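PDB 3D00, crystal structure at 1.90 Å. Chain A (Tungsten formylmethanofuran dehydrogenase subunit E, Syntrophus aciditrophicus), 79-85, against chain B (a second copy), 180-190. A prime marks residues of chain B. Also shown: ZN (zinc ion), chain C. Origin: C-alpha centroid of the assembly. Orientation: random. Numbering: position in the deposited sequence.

Chain A 79-85: VLPMGLF
Chain B (180-190) LCLSCQGGSPY

Selenomethionine Met82 forms the apolar centre of this contact between two copies of one protein. Its CA-to-CB bond points toward chain B, and its m, t, m rotamer carries a long unbranched side chain over the helix that follows Cys181′. SE lies 3.8 Å from Ser183′ CA and 3.4 Å from Gly187′ O, while CB packs 4.0 Å from Leu182′ CB and CE reaches 4.2 Å from Pro189′ CD. Gly187′ suits this place because it has no side chain: an ideal CB there would point toward chain A and sit 2.9 Å from Met82 SE, a clash.

Two leucines extend the apolar surface, both with m, t rotamers and CA-to-CB bonds directed toward chain B; a branched end gives each two methyls to pack. Leu80 CD1 meets Pro189′ CG at 3.6 Å, against a C-gamma endo ring whose CG and CD are apolar. Leu84 CD1 lies 3.5 Å from Ser183′ CB and 3.9 Å from Cys181′ SG, and its CD2 is 4.1 Å from Cys181′ CB. Ser183′ (t) directs its CA-to-CB bond sideways and offers its methylene carbon to this leucine. Met82, Leu84, Cys181′ and Pro189′ are buried.

Chain A runs through this contact without regular helix. From Leu80 (phi/psi -102/109) it passes through Pro81 (-75/77) and Met82 (-107/4), where a weak backbone hydrogen bond runs from Met82 N to Leu80 O, 2.8 Å. Gly83 follows at 71/15, a positive phi that favours glycine, before Leu84 returns to -104/127. The stretches run roughly antiparallel, and their nearest CA atoms, those of Met82 and Leu182′, are 5.4 Å apart.

The facing helix begins after Cys181′ (-77/166, chi1 p), whose SG caps it by accepting from Cys184′ N at 3.4 Å. Zinc, well suited to cysteine sulfur, is bound by Cys181′ SG at 2.4 Å and Cys184′ SG (chi1 m) at 2.5 Å, with two further ligands elsewhere in the structure. Phi/psi stay near -66/-25 from Leu182′ to Gln185′, except Ser183′ (-68/-53). In a wider pi-type turn, Gly187′ N donates to Leu182′ O at 2.9 Å and Ser188′ N to Ser183′ O at 3.1 Å. Gly186′ adopts 141/-8, where a CB would jam against the preceding carbonyl; Gly187′ (-73/-11), Ser188′ (-48/124) and Pro189′ (-79/-2) follow.

Toward the edge, Leu182′ (m, t) brings CD1 to 4.0 Å from Pro81 O. No direct hydrogen bond crosses between the stretches. Instead, one water donates to Met82 O at 2.6 Å and accepts from Leu182′ N at 2.9 Å, linking the two backbones. Together the stretches bury 346 Å², counting both sides.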

# COMPACT_ATOMS: atom_id res chain seq x y z
N VAL A 79 -1.70 -3.57 6.35
CA VAL A 79 -2.90 -2.82 6.51
C VAL A 79 -4.01 -3.82 6.89
O VAL A 79 -4.24 -4.81 6.17
CB VAL A 79 -3.25 -2.07 5.23
CG1 VAL A 79 -4.60 -1.42 5.37
CG2 VAL A 79 -2.11 -1.00 4.93
N LEU A 80 -4.57 -3.64 8.07
CA LEU A 80 -5.74 -4.39 8.50
C LEU A 80 -6.88 -3.43 8.32
O LEU A 80 -6.98 -2.44 9.02
CB LEU A 80 -5.59 -4.80 9.95
CG LEU A 80 -4.34 -5.64 10.22
CD1 LEU A 80 -4.17 -5.79 11.71
CD2 LEU A 80 -4.42 -7.04 9.57
N PRO A 81 -7.75 -3.66 7.33
CA PRO A 81 -8.84 -2.72 7.10
C PRO A 81 -9.97 -2.82 8.13
O PRO A 81 -11.04 -3.39 7.85
CB PRO A 81 -9.31 -3.09 5.70
CG PRO A 81 -9.08 -4.56 5.65
CD PRO A 81 -7.78 -4.77 6.36
N MSE A 82 -9.75 -2.28 9.32
CA MSE A 82 -10.73 -2.36 10.40
C MSE A 82 -11.44 -1.03 10.65
O MSE A 82 -12.23 -0.94 11.56
CB MSE A 82 -10.07 -2.87 11.65
CG MSE A 82 -9.53 -4.24 11.46
SE MSE A 82 -8.73 -4.98 13.01
CE MSE A 82 -7.36 -3.69 13.24
N GLY A 83 -11.17 -0.01 9.85
CA GLY A 83 -11.83 1.29 9.98
C GLY A 83 -11.43 2.12 11.18
O GLY A 83 -12.10 3.09 11.52
N LEU A 84 -10.32 1.74 11.82
CA LEU A 84 -9.82 2.39 13.01
C LEU A 84 -8.62 3.26 12.61
O LEU A 84 -7.71 2.81 11.96
CB LEU A 84 -9.41 1.37 14.07
CG LEU A 84 -10.55 0.53 14.61
CD1 LEU A 84 -10.01 -0.56 15.52
CD2 LEU A 84 -11.60 1.39 15.35
N PHE A 85 -8.68 4.53 12.98
CA PHE A 85 -7.63 5.50 12.65
C PHE A 85 -6.51 5.34 13.67
O PHE A 85 -6.39 6.09 14.62
CB PHE A 85 -8.18 6.94 12.62
CG PHE A 85 -7.40 7.85 11.72
CD1 PHE A 85 -7.50 7.73 10.35
CD2 PHE A 85 -6.58 8.82 12.24
CE1 PHE A 85 -6.76 8.55 9.50
CE2 PHE A 85 -5.83 9.66 11.39
CZ PHE A 85 -5.93 9.52 10.04
N LEU B 180 -19.52 -3.85 18.07
CA LEU B 180 -18.17 -3.48 18.40
C LEU B 180 -17.46 -3.23 17.09
O LEU B 180 -17.97 -3.53 16.01
CB LEU B 180 -17.44 -4.59 19.16
CG LEU B 180 -18.03 -5.18 20.43
CD1 LEU B 180 -17.40 -6.53 20.67
CD2 LEU B 180 -17.83 -4.26 21.64
N CYS B 181 -16.29 -2.66 17.19
CA CYS B 181 -15.46 -2.48 16.03
C CYS B 181 -14.83 -3.82 15.71
O CYS B 181 -14.83 -4.78 16.51
CB CYS B 181 -14.39 -1.44 16.27
SG CYS B 181 -13.13 -2.01 17.37
N LEU B 182 -14.29 -3.87 14.50
CA LEU B 182 -13.77 -5.10 13.93
C LEU B 182 -12.56 -5.58 14.71
O LEU B 182 -12.29 -6.76 14.77
CB LEU B 182 -13.45 -4.91 12.46
CG LEU B 182 -14.66 -4.81 11.49
CD1 LEU B 182 -14.25 -4.46 10.06
CD2 LEU B 182 -15.51 -6.12 11.49
N SER B 183 -11.84 -4.66 15.36
CA SER B 183 -10.73 -5.06 16.21
C SER B 183 -11.26 -5.81 17.42
O SER B 183 -10.85 -6.94 17.70
CB SER B 183 -9.87 -3.86 16.63
OG SER B 183 -8.78 -4.28 17.42
N CYS B 184 -12.21 -5.20 18.13
CA CYS B 184 -12.80 -5.78 19.33
C CYS B 184 -13.61 -7.05 19.03
O CYS B 184 -13.77 -7.92 19.90
CB CYS B 184 -13.63 -4.72 20.08
SG CYS B 184 -12.58 -3.55 20.96
N GLN B 185 -14.13 -7.14 17.82
CA GLN B 185 -14.78 -8.35 17.37
C GLN B 185 -13.77 -9.51 17.23
O GLN B 185 -14.16 -10.64 17.28
CB GLN B 185 -15.49 -8.14 16.02
CG GLN B 185 -16.73 -7.28 16.08
CD GLN B 185 -17.35 -7.03 14.72
OE1 GLN B 185 -17.31 -7.89 13.84
NE2 GLN B 185 -17.94 -5.85 14.54
N GLY B 186 -12.48 -9.23 17.08
CA GLY B 186 -11.47 -10.29 16.96
C GLY B 186 -10.36 -10.02 15.97
O GLY B 186 -9.39 -10.77 15.90
N GLY B 187 -10.48 -8.94 15.20
CA GLY B 187 -9.46 -8.58 14.25
C GLY B 187 -8.19 -8.00 14.88
O GLY B 187 -7.21 -7.82 14.18
N SER B 188 -8.23 -7.66 16.18
CA SER B 188 -7.08 -7.13 16.86
C SER B 188 -5.84 -7.97 16.59
O SER B 188 -5.83 -9.17 16.83
CB SER B 188 -7.27 -7.05 18.37
OG SER B 188 -6.13 -6.44 18.96
N PRO B 189 -4.77 -7.33 16.08
CA PRO B 189 -3.49 -7.98 16.00
C PRO B 189 -2.68 -8.04 17.31
O PRO B 189 -1.59 -8.60 17.30
CB PRO B 189 -2.77 -7.11 14.98
CG PRO B 189 -3.30 -5.79 15.20
CD PRO B 189 -4.73 -5.97 15.52
N TYR B 190 -3.18 -7.46 18.40
CA TYR B 190 -2.36 -7.25 19.59
C TYR B 190 -2.80 -8.21 20.65
O TYR B 190 -3.95 -8.64 20.66
CB TYR B 190 -2.51 -5.83 20.11
CG TYR B 190 -2.41 -4.78 19.03
CD1 TYR B 190 -1.23 -4.61 18.34
CD2 TYR B 190 -3.49 -3.99 18.69
CE1 TYR B 190 -1.13 -3.64 17.29
CE2 TYR B 190 -3.39 -3.02 17.65
CZ TYR B 190 -2.20 -2.87 16.96
OH TYR B 190 -2.04 -1.93 15.91
ZN ZN C . -13.37 -1.56 19.71
O HOH W 1 -14.50 -1.51 12.79